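Local coordinates for protein pyridoxine 4-oxidase (Mesorhizobium loti, PDB 4HA6) that probably oxidises pyridoxine at its 4-hydroxymethyl group with bound FAD and oxygen as acceptor, as a member of the GMC oxidoreductase family, at residues L141-V150 against P182-V193; Y60-T68 against R381-Q390. All blocks are in the same frame, centred on the assembly; numbering follows the deposited sequence.

Contact 2 joins residues far apart in sequence, 60-68 with 381-390, and contact 1, 141-150 with 182-193, is nested inside the chain loop that contact 2 closes. The two share no strand or helix. Their centres are about 33 Å apart, their nearest atoms about 16 Å, and they lie on opposite sides of the chain's centre. Contact 1 comes near the FAD-binding His490 at the start of helix 490-506 and, through Asn183, near the bound pyridoxamine; contact 2 comes near FAD through Tyr60 and its neighbour Trp58. Each joins segments on its own side of the region that holds FAD and pyridoxamine.

Contact 1. Residues L141-V150 against P182-V193; sequences LPIHLPADEV and PNSLNIRDGRRV
Leu141 lays CD1 and CD2 across the side-chain amide of Asn186, CD1 lying 3.5 Å from ND2. Next to it, Pro142 receives that amide's N-H at its carbonyl, Asn186 ND2 to Pro142 O 3.0 Å, the donor tilted 25° from the carbonyl plane. The Pro142 ring is covered on two fronts: CD meets Val193 CG1 at 3.7 Å, while CB sits over the centre of one face of the Arg188 guanidinium, whose NH1 makes a salt bridge with Asp126. Ile143 has its CB directed away from the other segment, yet CD1 lies beside the Asn186 amide. At His144 the two segments form a single antiparallel bridge, a hydrogen-bonded pair with Leu185: His144 N to Leu185 O is 2.7 Å and Leu185 N to His144 O is 2.9 Å. This bridge ties the loop that follows strand 141-142 to the chain entering the hairpin of strands 187-188 and 191-192, which reverses through a type I' turn. CG anti to the backbone N (chi1 173°) places the imidazole beside Glu149, and NE2 donates to OE2 at 3.0 Å from above the carboxylate plane; Glu149 OE1 accepts from Ala147 N. Leu145 brings CD2 close to Ser184 OG. Pro146 and Leu185 cross at about a right angle, CG against CD1, and beyond the type I turn 147-150 Val150 CG2 packs on Pro182 CG at 3.7 Å.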
loop_
_atom_site.group_PDB
_atom_site.type_symbol
_atom_site.label_atom_id
_atom_site.label_comp_id
_atom_site.label_asym_id
_atom_site.label_seq_id
_atom_site.Cartn_x
_atom_site.Cartn_y
_atom_site.Cartn_z
ATOM N N LEU A 141 13.192 5.143 10.059
ATOM C CA LEU A 141 12.929 3.960 9.234
ATOM C C LEU A 141 14.180 3.549 8.473
ATOM O O LEU A 141 14.576 4.245 7.531
ATOM C CB LEU A 141 11.844 4.270 8.183
ATOM C CG LEU A 141 10.741 3.266 7.821
ATOM C CD1 LEU A 141 10.307 3.397 6.354
ATOM C CD2 LEU A 141 11.079 1.831 8.182
ATOM N N PRO A 142 14.793 2.413 8.857
ATOM C CA PRO A 142 15.953 1.912 8.109
ATOM C C PRO A 142 15.566 1.546 6.682
ATOM O O PRO A 142 14.543 0.884 6.462
ATOM C CB PRO A 142 16.344 0.638 8.870
ATOM C CG PRO A 142 15.787 0.823 10.240
ATOM C CD PRO A 142 14.506 1.594 10.050
ATOM N N ILE A 143 16.367 1.987 5.720
ATOM C CA ILE A 143 16.221 1.536 4.344
ATOM C C ILE A 143 17.469 0.723 3.993
ATOM O O ILE A 143 18.594 1.227 4.079
ATOM C CB ILE A 143 16.090 2.712 3.336
ATOM C CG1 ILE A 143 15.175 3.826 3.870
ATOM C CG2 ILE A 143 15.648 2.189 1.950
ATOM C CD1 ILE A 143 13.792 3.344 4.353
ATOM N N HIS A 144 17.276 -0.528 3.592
ATOM C CA HIS A 144 18.405 -1.406 3.279
ATOM C C HIS A 144 18.530 -1.585 1.771
ATOM O O HIS A 144 17.524 -1.787 1.079
ATOM C CB HIS A 144 18.192 -2.756 3.979
ATOM C CG HIS A 144 19.190 -3.816 3.618
ATOM N ND1 HIS A 144 20.546 -3.577 3.531
ATOM C CD2 HIS A 144 19.021 -5.136 3.355
ATOM C CE1 HIS A 144 21.169 -4.702 3.218
ATOM N NE2 HIS A 144 20.267 -5.663 3.106
ATOM N N LEU A 145 19.759 -1.489 1.267
ATOM C CA LEU A 145 20.055 -1.738 -0.143
ATOM C C LEU A 145 20.749 -3.093 -0.248
ATOM O O LEU A 145 21.944 -3.200 0.027
ATOM C CB LEU A 145 20.984 -0.652 -0.708
ATOM C CG LEU A 145 20.489 0.798 -0.804
ATOM C CD1 LEU A 145 21.540 1.724 -1.417
ATOM C CD2 LEU A 145 19.196 0.882 -1.587
ATOM N N PRO A 146 20.002 -4.137 -0.635
ATOM C CA PRO A 146 20.610 -5.470 -0.657
ATOM C C PRO A 146 21.642 -5.584 -1.773
ATOM O O PRO A 146 21.442 -5.004 -2.842
ATOM C CB PRO A 146 19.417 -6.389 -0.951
ATOM C CG PRO A 146 18.188 -5.585 -0.559
ATOM C CD PRO A 146 18.566 -4.180 -0.960
ATOM N N ALA A 147 22.728 -6.311 -1.527
ATOM C CA ALA A 147 23.703 -6.606 -2.578
ATOM C C ALA A 147 24.167 -8.057 -2.459
ATOM O O ALA A 147 23.746 -8.924 -3.235
ATOM C CB ALA A 147 24.880 -5.644 -2.515
ATOM N N ASP A 148 25.022 -8.318 -1.477
ATOM C CA ASP A 148 25.555 -9.654 -1.278
ATOM C C ASP A 148 24.447 -10.690 -1.129
ATOM O O ASP A 148 24.547 -11.782 -1.665
ATOM C CB ASP A 148 26.462 -9.684 -0.049
ATOM C CG ASP A 148 27.833 -9.103 -0.324
ATOM O OD1 ASP A 148 27.943 -8.226 -1.208
ATOM O OD2 ASP A 148 28.801 -9.529 0.346
ATOM N N GLU A 149 23.376 -10.343 -0.421
ATOM C CA GLU A 149 22.326 -11.322 -0.152
ATOM C C GLU A 149 21.302 -11.474 -1.279
ATOM O O GLU A 149 20.360 -12.262 -1.158
ATOM C CB GLU A 149 21.601 -10.981 1.146
ATOM C CG GLU A 149 20.883 -9.647 1.101
ATOM C CD GLU A 149 21.683 -8.567 1.772
ATOM O OE1 GLU A 149 22.489 -7.882 1.081
ATOM O OE2 GLU A 149 21.510 -8.426 3.004
ATOM N N VAL A 150 21.477 -10.743 -2.376
ATOM C CA VAL A 150 20.566 -10.893 -3.518
ATOM C C VAL A 150 20.696 -12.272 -4.166
ATOM O O VAL A 150 21.804 -12.738 -4.462
ATOM C CB VAL A 150 20.789 -9.798 -4.581
ATOM C CG1 VAL A 150 19.948 -10.066 -5.814
ATOM C CG2 VAL A 150 20.472 -8.428 -4.010
ATOM N N PRO A 182 17.937 -4.358 -7.193
ATOM C CA PRO A 182 17.223 -5.038 -6.106
ATOM C C PRO A 182 16.303 -4.036 -5.416
ATOM O O PRO A 182 16.677 -2.862 -5.307
ATOM C CB PRO A 182 18.347 -5.435 -5.133
ATOM C CG PRO A 182 19.608 -5.410 -5.943
ATOM C CD PRO A 182 19.399 -4.348 -6.994
ATOM N N ASN A 183 15.131 -4.474 -4.961
ATOM C CA ASN A 183 14.257 -3.602 -4.184
ATOM C C ASN A 183 14.931 -3.159 -2.899
ATOM O O ASN A 183 15.567 -3.967 -2.225
ATOM C CB ASN A 183 12.958 -4.326 -3.819
ATOM C CG ASN A 183 12.221 -4.853 -5.035
ATOM O OD1 ASN A 183 12.345 -4.305 -6.123
ATOM N ND2 ASN A 183 11.455 -5.927 -4.852
ATOM N N SER A 184 14.801 -1.880 -2.557
ATOM C CA SER A 184 15.175 -1.419 -1.226
ATOM C C SER A 184 14.174 -2.001 -0.238
ATOM O O SER A 184 13.002 -2.183 -0.589
ATOM C CB SER A 184 15.169 0.110 -1.157
ATOM O OG SER A 184 16.074 0.667 -2.113
ATOM N N LEU A 185 14.631 -2.298 0.980
ATOM C CA LEU A 185 13.804 -3.010 1.963
ATOM C C LEU A 185 13.875 -2.392 3.360
ATOM O O LEU A 185 14.927 -1.878 3.764
ATOM C CB LEU A 185 14.234 -4.471 2.056
ATOM C CG LEU A 185 14.110 -5.350 0.815
ATOM C CD1 LEU A 185 14.821 -6.663 1.042
ATOM C CD2 LEU A 185 12.654 -5.594 0.501
ATOM N N ASN A 186 12.768 -2.447 4.100
ATOM C CA ASN A 186 12.790 -2.023 5.500
ATOM C C ASN A 186 13.209 -3.187 6.372
ATOM O O ASN A 186 12.366 -3.843 6.997
ATOM C CB ASN A 186 11.435 -1.487 5.976
ATOM C CG ASN A 186 10.990 -0.241 5.226
ATOM O OD1 ASN A 186 9.802 -0.082 4.931
ATOM N ND2 ASN A 186 11.936 0.654 4.920
ATOM N N ILE A 187 14.516 -3.443 6.387
ATOM C CA ILE A 187 15.124 -4.530 7.154
ATOM C C ILE A 187 16.366 -3.961 7.838
ATOM O O ILE A 187 17.072 -3.127 7.262
ATOM C CB ILE A 187 15.525 -5.720 6.234
ATOM C CG1 ILE A 187 14.300 -6.320 5.540
ATOM C CG2 ILE A 187 16.244 -6.815 7.016
ATOM C CD1 ILE A 187 14.615 -7.531 4.654
ATOM N N ARG A 188 16.604 -4.373 9.080
ATOM C CA ARG A 188 17.830 -4.031 9.795
ATOM C C ARG A 188 18.255 -5.237 10.631
ATOM O O ARG A 188 17.445 -5.785 11.391
ATOM C CB ARG A 188 17.638 -2.800 10.692
ATOM C CG ARG A 188 18.817 -2.545 11.636
ATOM C CD ARG A 188 19.129 -1.057 11.772
ATOM N NE ARG A 188 19.609 -0.489 10.513
ATOM C CZ ARG A 188 19.712 0.816 10.267
ATOM N NH1 ARG A 188 19.373 1.705 11.194
ATOM N NH2 ARG A 188 20.151 1.239 9.088
ATOM N N ASP A 189 19.513 -5.651 10.465
ATOM C CA ASP A 189 20.082 -6.808 11.167
ATOM C C ASP A 189 19.301 -8.083 10.879
ATOM O O ASP A 189 19.082 -8.908 11.770
ATOM C CB ASP A 189 20.158 -6.546 12.676
ATOM C CG ASP A 189 20.912 -5.262 13.009
ATOM O OD1 ASP A 189 21.853 -4.910 12.265
ATOM O OD2 ASP A 189 20.560 -4.602 14.015
ATOM N N GLY A 190 18.856 -8.226 9.634
ATOM C CA GLY A 190 18.088 -9.387 9.231
ATOM C C GLY A 190 16.644 -9.351 9.688
ATOM O O GLY A 190 15.873 -10.266 9.386
ATOM N N ARG A 191 16.264 -8.295 10.402
ATOM C CA ARG A 191 14.908 -8.200 10.936
ATOM C C ARG A 191 14.034 -7.202 10.198
ATOM O O ARG A 191 14.457 -6.069 9.935
ATOM C CB ARG A 191 14.943 -7.789 12.403
ATOM C CG ARG A 191 14.351 -8.824 13.319
ATOM C CD ARG A 191 15.451 -9.693 13.868
ATOM N NE ARG A 191 16.378 -8.889 14.658
ATOM C CZ ARG A 191 16.367 -8.819 15.986
ATOM N NH1 ARG A 191 15.485 -9.527 16.681
ATOM N NH2 ARG A 191 17.248 -8.052 16.620
ATOM N N ARG A 192 12.805 -7.607 9.895
ATOM C CA ARG A 192 11.838 -6.669 9.347
ATOM C C ARG A 192 11.676 -5.518 10.336
ATOM O O ARG A 192 11.740 -5.713 11.564
ATOM C CB ARG A 192 10.495 -7.348 9.055
ATOM C CG ARG A 192 9.479 -7.239 10.173
ATOM C CD ARG A 192 8.094 -6.874 9.664
ATOM N NE ARG A 192 7.525 -7.890 8.785
ATOM C CZ ARG A 192 6.639 -7.615 7.835
ATOM N NH1 ARG A 192 6.240 -6.368 7.681
ATOM N NH2 ARG A 192 6.148 -8.571 7.051
ATOM N N VAL A 193 11.524 -4.311 9.807
ATOM C CA VAL A 193 11.273 -3.142 10.654
ATOM C C VAL A 193 9.943 -2.504 10.246
ATOM O O VAL A 193 9.772 -2.101 9.093
ATOM C CB VAL A 193 12.406 -2.099 10.536
ATOM C CG1 VAL A 193 12.090 -0.894 11.404
ATOM C CG2 VAL A 193 13.745 -2.721 10.934
#

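Contact 2. Residues Y60-T68 against R381-Q390; sequences YRTEAQAGT and RLIIDPAYLQ
Strand 383-385, half of a two-stranded antiparallel sheet with 370-372, and the chain leaving strand 60-61, itself paired with 74-75, run beside each other here with one direct backbone bond between them, Glu63 N to Ile384 O at 2.9 Å. Before that bond a water bridges the two backbones, bound to Arg61 O, Leu382 O and Ile384 N. Tyr60 sets CB against Ile384 CD1 (3.7 Å) and ring atom CE1 against Leu382 CD1; Leu254 of helix 252-262 touches all three side chains, and the Tyr60 hydroxyl is bonded to Glu255. Glu63, bent at chi2 (-58°), folds over Ile383 CG2 and meets Arg381 in a salt bridge, OE1 to NH1 2.8 Å, with carboxylate and guanidinium planes 33° apart.

Gln65 is gripped at both ends of its amide. Its bend at chi2 (-65°) carries OE1 to Tyr388 N, 2.9 Å away and in the carbonyl plane, while NE2 gives one bond across to Asp385 OD2 (3.0 Å) and one back to Glu63 O. Both partners of NE2 lie in the amide plane, so the group's rotation is fixed. Ala387 N reaches the same OD2 from the opposite face of the carboxylate, closing an Asx turn. Pro386 CB covers one face of the Tyr388 ring; Thr68 CG2 packs on Tyr388 CB at 3.5 Å. Gly67 fits closely to the chain at Tyr388: a CA-H...O contact joins its CA to Tyr388 O, and a second water links Gly67 N to Tyr388 O and Gln390 OE1. The chain leaving strand 60-61 is thus laid along strand 383-385 and the turn after it, joined first by water and one backbone bond, then by a glutamine bridging an Asx turn and the type II turn 387-390.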
loop_
_atom_site.group_PDB
_atom_site.type_symbol
_atom_site.label_atom_id
_atom_site.label_comp_id
_atom_site.label_asym_id
_atom_site.label_seq_id
_atom_site.Cartn_x
_atom_site.Cartn_y
_atom_site.Cartn_z
ATOM N N TYR A 60 -10.380 -9.431 3.853
ATOM C CA TYR A 60 -11.590 -9.011 3.141
ATOM C C TYR A 60 -11.741 -9.810 1.859
ATOM O O TYR A 60 -10.756 -10.300 1.311
ATOM C CB TYR A 60 -11.512 -7.528 2.758
ATOM C CG TYR A 60 -11.311 -6.594 3.916
ATOM C CD1 TYR A 60 -12.404 -6.117 4.643
ATOM C CD2 TYR A 60 -10.034 -6.169 4.281
ATOM C CE1 TYR A 60 -12.230 -5.253 5.715
ATOM C CE2 TYR A 60 -9.853 -5.290 5.346
ATOM C CZ TYR A 60 -10.955 -4.841 6.058
ATOM O OH TYR A 60 -10.799 -3.982 7.127
ATOM N N ARG A 61 -12.968 -9.911 1.362
ATOM C CA ARG A 61 -13.226 -10.613 0.114
ATOM C C ARG A 61 -13.916 -9.644 -0.855
ATOM O O ARG A 61 -14.954 -9.071 -0.524
ATOM C CB ARG A 61 -14.101 -11.837 0.396
ATOM C CG ARG A 61 -14.304 -12.739 -0.796
ATOM C CD ARG A 61 -15.427 -13.717 -0.541
ATOM N NE ARG A 61 -15.947 -14.298 -1.779
ATOM C CZ ARG A 61 -16.860 -13.718 -2.558
ATOM N NH1 ARG A 61 -17.358 -12.522 -2.241
ATOM N NH2 ARG A 61 -17.276 -14.331 -3.663
ATOM N N THR A 62 -13.340 -9.422 -2.038
ATOM C CA THR A 62 -13.979 -8.494 -2.982
ATOM C C THR A 62 -15.164 -9.162 -3.669
ATOM O O THR A 62 -15.269 -10.397 -3.671
ATOM C CB THR A 62 -13.032 -8.060 -4.097
ATOM O OG1 THR A 62 -13.054 -9.042 -5.131
ATOM C CG2 THR A 62 -11.581 -7.857 -3.579
ATOM N N GLU A 63 -16.050 -8.361 -4.260
ATOM C CA GLU A 63 -17.030 -8.904 -5.203
ATOM C C GLU A 63 -16.337 -9.669 -6.336
ATOM O O GLU A 63 -15.158 -9.438 -6.619
ATOM C CB GLU A 63 -17.858 -7.780 -5.812
ATOM C CG GLU A 63 -18.686 -6.982 -4.786
ATOM C CD GLU A 63 -19.647 -7.863 -4.008
ATOM O OE1 GLU A 63 -19.359 -8.177 -2.825
ATOM O OE2 GLU A 63 -20.687 -8.243 -4.584
ATOM N N ALA A 64 -17.067 -10.573 -6.987
ATOM C CA ALA A 64 -16.597 -11.191 -8.233
ATOM C C ALA A 64 -16.209 -10.113 -9.249
ATOM O O ALA A 64 -16.941 -9.143 -9.406
ATOM C CB ALA A 64 -17.689 -12.093 -8.818
ATOM N N GLN A 65 -15.076 -10.274 -9.942
ATOM C CA GLN A 65 -14.651 -9.265 -10.932
ATOM C C GLN A 65 -14.767 -9.728 -12.380
ATOM O O GLN A 65 -14.007 -10.603 -12.813
ATOM C CB GLN A 65 -13.199 -8.834 -10.694
ATOM C CG GLN A 65 -12.963 -8.160 -9.366
ATOM C CD GLN A 65 -13.686 -6.840 -9.261
ATOM O OE1 GLN A 65 -13.320 -5.875 -9.922
ATOM N NE2 GLN A 65 -14.709 -6.788 -8.430
ATOM N N ALA A 66 -15.681 -9.107 -13.126
ATOM C CA ALA A 66 -15.915 -9.425 -14.535
ATOM C C ALA A 66 -14.643 -9.293 -15.374
ATOM O O ALA A 66 -14.435 -10.039 -16.346
ATOM C CB ALA A 66 -17.015 -8.524 -15.097
ATOM N N GLY A 67 -13.790 -8.349 -14.993
ATOM C CA GLY A 67 -12.541 -8.127 -15.708
ATOM C C GLY A 67 -11.445 -9.115 -15.338
ATOM O O GLY A 67 -10.404 -9.152 -16.002
ATOM N N THR A 68 -11.648 -9.907 -14.281
ATOM C CA THR A 68 -10.673 -10.960 -13.958
ATOM C C THR A 68 -11.351 -12.321 -13.939
ATOM O O THR A 68 -11.277 -13.047 -12.938
ATOM C CB THR A 68 -9.935 -10.721 -12.604
ATOM O OG1 THR A 68 -10.817 -11.021 -11.513
ATOM C CG2 THR A 68 -9.449 -9.282 -12.495
ATOM N N ARG A 381 -20.136 -7.162 6.488
ATOM C CA ARG A 381 -18.969 -7.133 5.608
ATOM C C ARG A 381 -19.037 -5.998 4.589
ATOM O O ARG A 381 -20.126 -5.577 4.175
ATOM C CB ARG A 381 -18.770 -8.482 4.915
ATOM C CG ARG A 381 -19.948 -8.923 4.100
ATOM C CD ARG A 381 -19.614 -8.917 2.626
ATOM N NE ARG A 381 -20.814 -9.045 1.801
ATOM C CZ ARG A 381 -20.799 -9.077 0.473
ATOM N NH1 ARG A 381 -19.642 -9.000 -0.178
ATOM N NH2 ARG A 381 -21.937 -9.186 -0.206
ATOM N N LEU A 382 -17.872 -5.478 4.217
ATOM C CA LEU A 382 -17.811 -4.412 3.233
ATOM C C LEU A 382 -18.075 -4.963 1.846
ATOM O O LEU A 382 -17.731 -6.112 1.548
ATOM C CB LEU A 382 -16.455 -3.703 3.265
ATOM C CG LEU A 382 -16.112 -2.895 4.515
ATOM C CD1 LEU A 382 -14.664 -2.408 4.480
ATOM C CD2 LEU A 382 -17.068 -1.716 4.724
ATOM N N ILE A 383 -18.700 -4.134 1.011
ATOM C CA ILE A 383 -18.898 -4.448 -0.400
ATOM C C ILE A 383 -17.800 -3.739 -1.197
ATOM O O ILE A 383 -17.833 -2.516 -1.364
ATOM C CB ILE A 383 -20.278 -4.001 -0.876
ATOM C CG1 ILE A 383 -21.365 -4.545 0.069
ATOM C CG2 ILE A 383 -20.518 -4.425 -2.337
ATOM C CD1 ILE A 383 -22.776 -4.282 -0.415
ATOM N N ILE A 384 -16.819 -4.518 -1.649
ATOM C CA ILE A 384 -15.597 -3.995 -2.254
ATOM C C ILE A 384 -15.534 -4.397 -3.724
ATOM O O ILE A 384 -15.411 -5.589 -4.051
ATOM C CB ILE A 384 -14.348 -4.553 -1.540
ATOM C CG1 ILE A 384 -14.343 -4.153 -0.065
ATOM C CG2 ILE A 384 -13.060 -4.092 -2.239
ATOM C CD1 ILE A 384 -13.465 -5.062 0.807
ATOM N N ASP A 385 -15.635 -3.405 -4.608
ATOM C CA ASP A 385 -15.529 -3.663 -6.041
ATOM C C ASP A 385 -14.361 -2.882 -6.607
ATOM O O ASP A 385 -14.533 -1.733 -6.986
ATOM C CB ASP A 385 -16.817 -3.248 -6.765
ATOM C CG ASP A 385 -16.685 -3.315 -8.287
ATOM O OD1 ASP A 385 -17.467 -2.638 -8.993
ATOM O OD2 ASP A 385 -15.792 -4.040 -8.784
ATOM N N PRO A 386 -13.170 -3.511 -6.688
ATOM C CA PRO A 386 -11.997 -2.804 -7.198
ATOM C C PRO A 386 -12.105 -2.477 -8.695
ATOM O O PRO A 386 -11.268 -1.712 -9.164
ATOM C CB PRO A 386 -10.844 -3.795 -6.951
ATOM C CG PRO A 386 -11.510 -5.141 -6.805
ATOM C CD PRO A 386 -12.838 -4.856 -6.184
ATOM N N ALA A 387 -13.091 -3.039 -9.405
ATOM C CA ALA A 387 -13.258 -2.824 -10.857
ATOM C C ALA A 387 -11.990 -3.164 -11.633
ATOM O O ALA A 387 -11.576 -2.423 -12.531
ATOM C CB ALA A 387 -13.691 -1.388 -11.157
ATOM N N TYR A 388 -11.378 -4.293 -11.291
ATOM C CA TYR A 388 -10.109 -4.670 -11.906
ATOM C C TYR A 388 -10.257 -4.816 -13.423
ATOM O O TYR A 388 -11.248 -5.377 -13.912
ATOM C CB TYR A 388 -9.592 -5.986 -11.319
ATOM C CG TYR A 388 -8.990 -5.943 -9.927
ATOM C CD1 TYR A 388 -9.212 -6.993 -9.042
ATOM C CD2 TYR A 388 -8.154 -4.899 -9.512
ATOM C CE1 TYR A 388 -8.651 -7.012 -7.786
ATOM C CE2 TYR A 388 -7.579 -4.907 -8.227
ATOM C CZ TYR A 388 -7.843 -5.974 -7.374
ATOM O OH TYR A 388 -7.312 -6.047 -6.103
ATOM N N LEU A 389 -9.264 -4.315 -14.156
ATOM C CA LEU A 389 -9.206 -4.451 -15.619
ATOM C C LEU A 389 -10.469 -4.002 -16.358
ATOM O O LEU A 389 -10.884 -4.658 -17.317
ATOM C CB LEU A 389 -8.887 -5.900 -16.004
ATOM C CG LEU A 389 -7.409 -6.316 -16.106
ATOM C CD1 LEU A 389 -6.471 -5.346 -15.388
ATOM C CD2 LEU A 389 -7.202 -7.750 -15.617
ATOM N N GLN A 390 -11.074 -2.892 -15.942
ATOM C CA GLN A 390 -12.334 -2.496 -16.572
ATOM C C GLN A 390 -12.140 -1.528 -17.753
ATOM O O GLN A 390 -13.045 -1.322 -18.563
ATOM C CB GLN A 390 -13.307 -1.935 -15.532
ATOM C CG GLN A 390 -14.775 -2.361 -15.746
ATOM C CD GLN A 390 -14.993 -3.873 -15.623
ATOM O OE1 GLN A 390 -15.176 -4.397 -14.525
ATOM N NE2 GLN A 390 -14.973 -4.576 -16.753
HETATM O O HOH W 1 -17.033 -7.310 -1.099
HETATM O O HOH W 2 -13.637 -6.027 -12.892
#